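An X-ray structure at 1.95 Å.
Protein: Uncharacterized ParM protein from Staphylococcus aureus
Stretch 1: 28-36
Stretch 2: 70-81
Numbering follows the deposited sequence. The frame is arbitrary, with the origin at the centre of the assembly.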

# COMPACT_ATOMS: atom_id res chain seq x y z
N PRO A 28 1.84 -3.43 9.82
CA PRO A 28 3.09 -3.94 9.27
C PRO A 28 2.88 -5.31 8.64
O PRO A 28 2.11 -6.11 9.14
CB PRO A 28 4.01 -4.02 10.49
CG PRO A 28 3.53 -2.87 11.34
CD PRO A 28 2.01 -3.00 11.22
N SER A 29 3.58 -5.57 7.54
CA SER A 29 3.46 -6.84 6.84
C SER A 29 4.23 -7.92 7.62
O SER A 29 5.28 -8.38 7.19
CB SER A 29 4.01 -6.67 5.42
OG SER A 29 4.02 -7.89 4.72
N ARG A 30 3.69 -8.30 8.77
CA ARG A 30 4.28 -9.29 9.68
C ARG A 30 3.14 -10.15 10.16
O ARG A 30 2.02 -9.69 10.27
CB ARG A 30 4.90 -8.62 10.93
CG ARG A 30 6.15 -7.80 10.70
CD ARG A 30 6.54 -7.00 11.96
NE ARG A 30 6.85 -7.85 13.12
CZ ARG A 30 7.90 -8.66 13.19
NH1 ARG A 30 8.74 -8.76 12.17
NH2 ARG A 30 8.13 -9.35 14.30
N ILE A 31 3.43 -11.40 10.46
CA ILE A 31 2.38 -12.29 10.93
C ILE A 31 2.95 -13.20 12.02
O ILE A 31 4.15 -13.47 12.05
CB ILE A 31 1.82 -13.12 9.76
CG1 ILE A 31 0.51 -13.78 10.16
CG2 ILE A 31 2.84 -14.16 9.30
CD1 ILE A 31 -0.27 -14.30 8.96
N GLY A 32 2.10 -13.64 12.93
CA GLY A 32 2.53 -14.53 14.00
C GLY A 32 1.57 -15.70 14.16
O GLY A 32 0.67 -15.93 13.33
N ARG A 33 1.75 -16.44 15.24
CA ARG A 33 0.90 -17.59 15.50
C ARG A 33 0.86 -17.77 16.98
O ARG A 33 1.88 -17.63 17.66
CB ARG A 33 1.51 -18.85 14.85
CG ARG A 33 0.85 -20.12 15.32
CD ARG A 33 1.26 -21.32 14.48
NE ARG A 33 0.86 -22.56 15.13
CZ ARG A 33 0.87 -23.75 14.55
NH1 ARG A 33 1.25 -23.86 13.28
NH2 ARG A 33 0.51 -24.82 15.23
N LYS A 34 -0.31 -18.07 17.53
CA LYS A 34 -0.34 -18.25 18.96
C LYS A 34 -0.17 -19.71 19.28
O LYS A 34 -0.99 -20.55 18.91
CB LYS A 34 -1.62 -17.68 19.58
CG LYS A 34 -2.90 -18.34 19.19
CD LYS A 34 -4.06 -17.77 20.01
CE LYS A 34 -3.85 -17.98 21.51
NZ LYS A 34 -4.99 -17.44 22.32
N THR A 35 0.95 -20.01 19.94
CA THR A 35 1.30 -21.36 20.32
C THR A 35 1.33 -21.48 21.84
O THR A 35 1.52 -20.48 22.54
CB THR A 35 2.67 -21.74 19.76
OG1 THR A 35 3.62 -20.73 20.11
CG2 THR A 35 2.59 -21.89 18.24
N ASN A 36 1.13 -22.70 22.33
CA ASN A 36 1.10 -22.98 23.76
C ASN A 36 2.41 -22.76 24.51
O ASN A 36 2.44 -22.85 25.74
CB ASN A 36 0.63 -24.42 24.01
CG ASN A 36 0.42 -24.72 25.48
OD1 ASN A 36 -0.53 -24.23 26.10
ND2 ASN A 36 1.31 -25.53 26.05
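Stretch 2 70-81: LDKTTNTGKDTA

Stretch 2 begins as a short, weakly bonded helical turn at about 70-73, passes through a loop, and then runs antiparallel to the strand of stretch 1 through K78 and D79. The register places R30 opposite D79, with their CA atoms 4.1 Å apart, and G32 near G77, with CA atoms 4.2 Å apart. Between these points I31 and K78 form a hydrogen-bonded pair: I31 N donates to K78 O and K78 N to I31 O, each over 2.9 Å. The ladder extends beyond D79 through T80 N, which donates to S29 O at 3.0 Å; a water also donates to S29 O at 2.9 Å. R30 and D79 are the non-hydrogen-bonded pair, and here the backbones approach closely enough for R30 CA to lie 3.1 Å from K78 O in a CA-H...O contact.

R30 and D79 project from one face of this small sheet, I31 and K78 from the other. The R30 side chain leaves the backbone with chi1 m and chi2 t, then turns at chi3 p and chi4 66°, which brings its guanidinium back over stretch 2, with K78 C over one face of the group. Two carboxylates lie at its edge, near its plane. R30 NH2 donates to D71 OD1 at 3.0 Å in a nearly straight salt bridge, supplemented by a weak bond from R30 NE to D71 OD2 at 3.3 Å. D71, with chi1 m, thus ties the helical turn to the strand. R30 NH1 meets D79 OD2 at 2.9 Å in a second salt bridge, although the position of that oxygen is less certain. On the opposite face I31, with both chi angles t, packs its CG2 3.9 Å from T80 CG2.

L70, chi1 t and chi2 p, points toward stretch 1 and sets its CD2 3.9 Å from R30 CB and 3.8 Å from I31 C. G32 leaves room for this packing: a CB there would clash with T76 OG1 at 2.8 Å and lie a tight 3.1 Å from L70 CD1. T76 takes chi1 p, which places its hydroxyl against the backbone of stretch 1, where R33 N donates to T76 OG1 over 2.7 Å in an almost linear bond. A side chain thus takes up this amide after the regular pairing has ended. G77 is similarly constrained, since a CB would come within 2.9 Å of R30 NH2 and 2.4 Å of D71 OD1. The extended R33 side chain, t at chi1 to chi3, leads away from the contact.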

# COMPACT_ATOMS: atom_id res chain seq x y z
N LEU A 70 1.04 -6.83 17.27
CA LEU A 70 1.50 -8.20 17.15
C LEU A 70 2.59 -8.59 18.15
O LEU A 70 2.45 -9.56 18.90
CB LEU A 70 2.04 -8.47 15.74
CG LEU A 70 2.60 -9.89 15.54
CD1 LEU A 70 1.48 -10.93 15.81
CD2 LEU A 70 3.14 -10.05 14.12
N ASP A 71 3.69 -7.83 18.14
CA ASP A 71 4.84 -8.13 18.98
C ASP A 71 4.62 -7.92 20.48
O ASP A 71 5.46 -8.31 21.30
CB ASP A 71 6.06 -7.36 18.46
CG ASP A 71 6.36 -7.66 16.99
OD1 ASP A 71 6.15 -8.82 16.53
OD2 ASP A 71 6.79 -6.73 16.27
N LYS A 72 3.50 -7.30 20.83
CA LYS A 72 3.15 -7.10 22.24
C LYS A 72 2.39 -8.32 22.76
O LYS A 72 2.20 -8.48 23.98
CB LYS A 72 2.29 -5.84 22.41
CG LYS A 72 3.07 -4.56 22.15
CD LYS A 72 2.28 -3.28 22.43
CE LYS A 72 3.12 -2.08 22.02
NZ LYS A 72 2.46 -0.77 22.29
N THR A 73 1.99 -9.21 21.86
CA THR A 73 1.25 -10.38 22.32
C THR A 73 1.94 -11.71 22.04
O THR A 73 1.54 -12.75 22.57
CB THR A 73 -0.20 -10.41 21.73
OG1 THR A 73 -1.03 -11.21 22.56
CG2 THR A 73 -0.21 -11.00 20.33
N THR A 74 2.99 -11.69 21.24
CA THR A 74 3.66 -12.93 20.91
C THR A 74 5.11 -12.66 20.55
O THR A 74 5.51 -11.52 20.33
CB THR A 74 2.95 -13.63 19.72
OG1 THR A 74 3.56 -14.89 19.44
CG2 THR A 74 3.04 -12.74 18.47
N ASN A 75 5.88 -13.72 20.47
CA ASN A 75 7.24 -13.59 20.12
C ASN A 75 7.39 -14.22 18.74
O ASN A 75 8.44 -14.15 18.12
CB ASN A 75 8.14 -14.26 21.17
CG ASN A 75 8.22 -13.44 22.44
OD1 ASN A 75 8.77 -12.34 22.42
ND2 ASN A 75 7.67 -13.96 23.52
N THR A 76 6.25 -14.85 18.22
CA THR A 76 6.25 -15.54 16.88
C THR A 76 6.21 -14.59 15.68
O THR A 76 6.32 -15.05 14.55
CB THR A 76 5.05 -16.53 16.75
OG1 THR A 76 3.82 -15.80 16.87
CG2 THR A 76 5.13 -17.59 17.83
N GLY A 77 6.09 -13.29 15.89
CA GLY A 77 6.03 -12.32 14.81
C GLY A 77 7.20 -12.43 13.84
O GLY A 77 8.36 -12.48 14.26
N LYS A 78 6.87 -12.45 12.55
CA LYS A 78 7.90 -12.52 11.52
C LYS A 78 7.46 -11.73 10.29
O LYS A 78 6.26 -11.64 10.01
CB LYS A 78 8.14 -13.98 11.16
CG LYS A 78 9.07 -14.15 9.98
CD LYS A 78 9.14 -15.60 9.52
CE LYS A 78 9.82 -16.49 10.55
NZ LYS A 78 10.01 -17.88 10.04
N ASP A 79 8.39 -11.13 9.57
CA ASP A 79 8.03 -10.38 8.36
C ASP A 79 7.55 -11.38 7.31
O ASP A 79 8.05 -12.49 7.24
CB ASP A 79 9.25 -9.61 7.83
CG ASP A 79 9.61 -8.41 8.70
OD1 ASP A 79 10.76 -7.95 8.63
OD2 ASP A 79 8.74 -7.92 9.44
N THR A 80 6.57 -11.01 6.49
CA THR A 80 6.07 -11.92 5.45
C THR A 80 6.92 -11.82 4.19
O THR A 80 7.54 -10.80 3.93
CB THR A 80 4.61 -11.60 5.06
OG1 THR A 80 4.53 -10.23 4.66
CG2 THR A 80 3.65 -11.84 6.26
N ALA A 81 6.92 -12.88 3.40
CA ALA A 81 7.67 -12.93 2.15
C ALA A 81 7.32 -11.72 1.30
O ALA A 81 6.15 -11.32 1.23
CB ALA A 81 7.35 -14.19 1.39
O HOH W 1 7.54 -7.67 5.50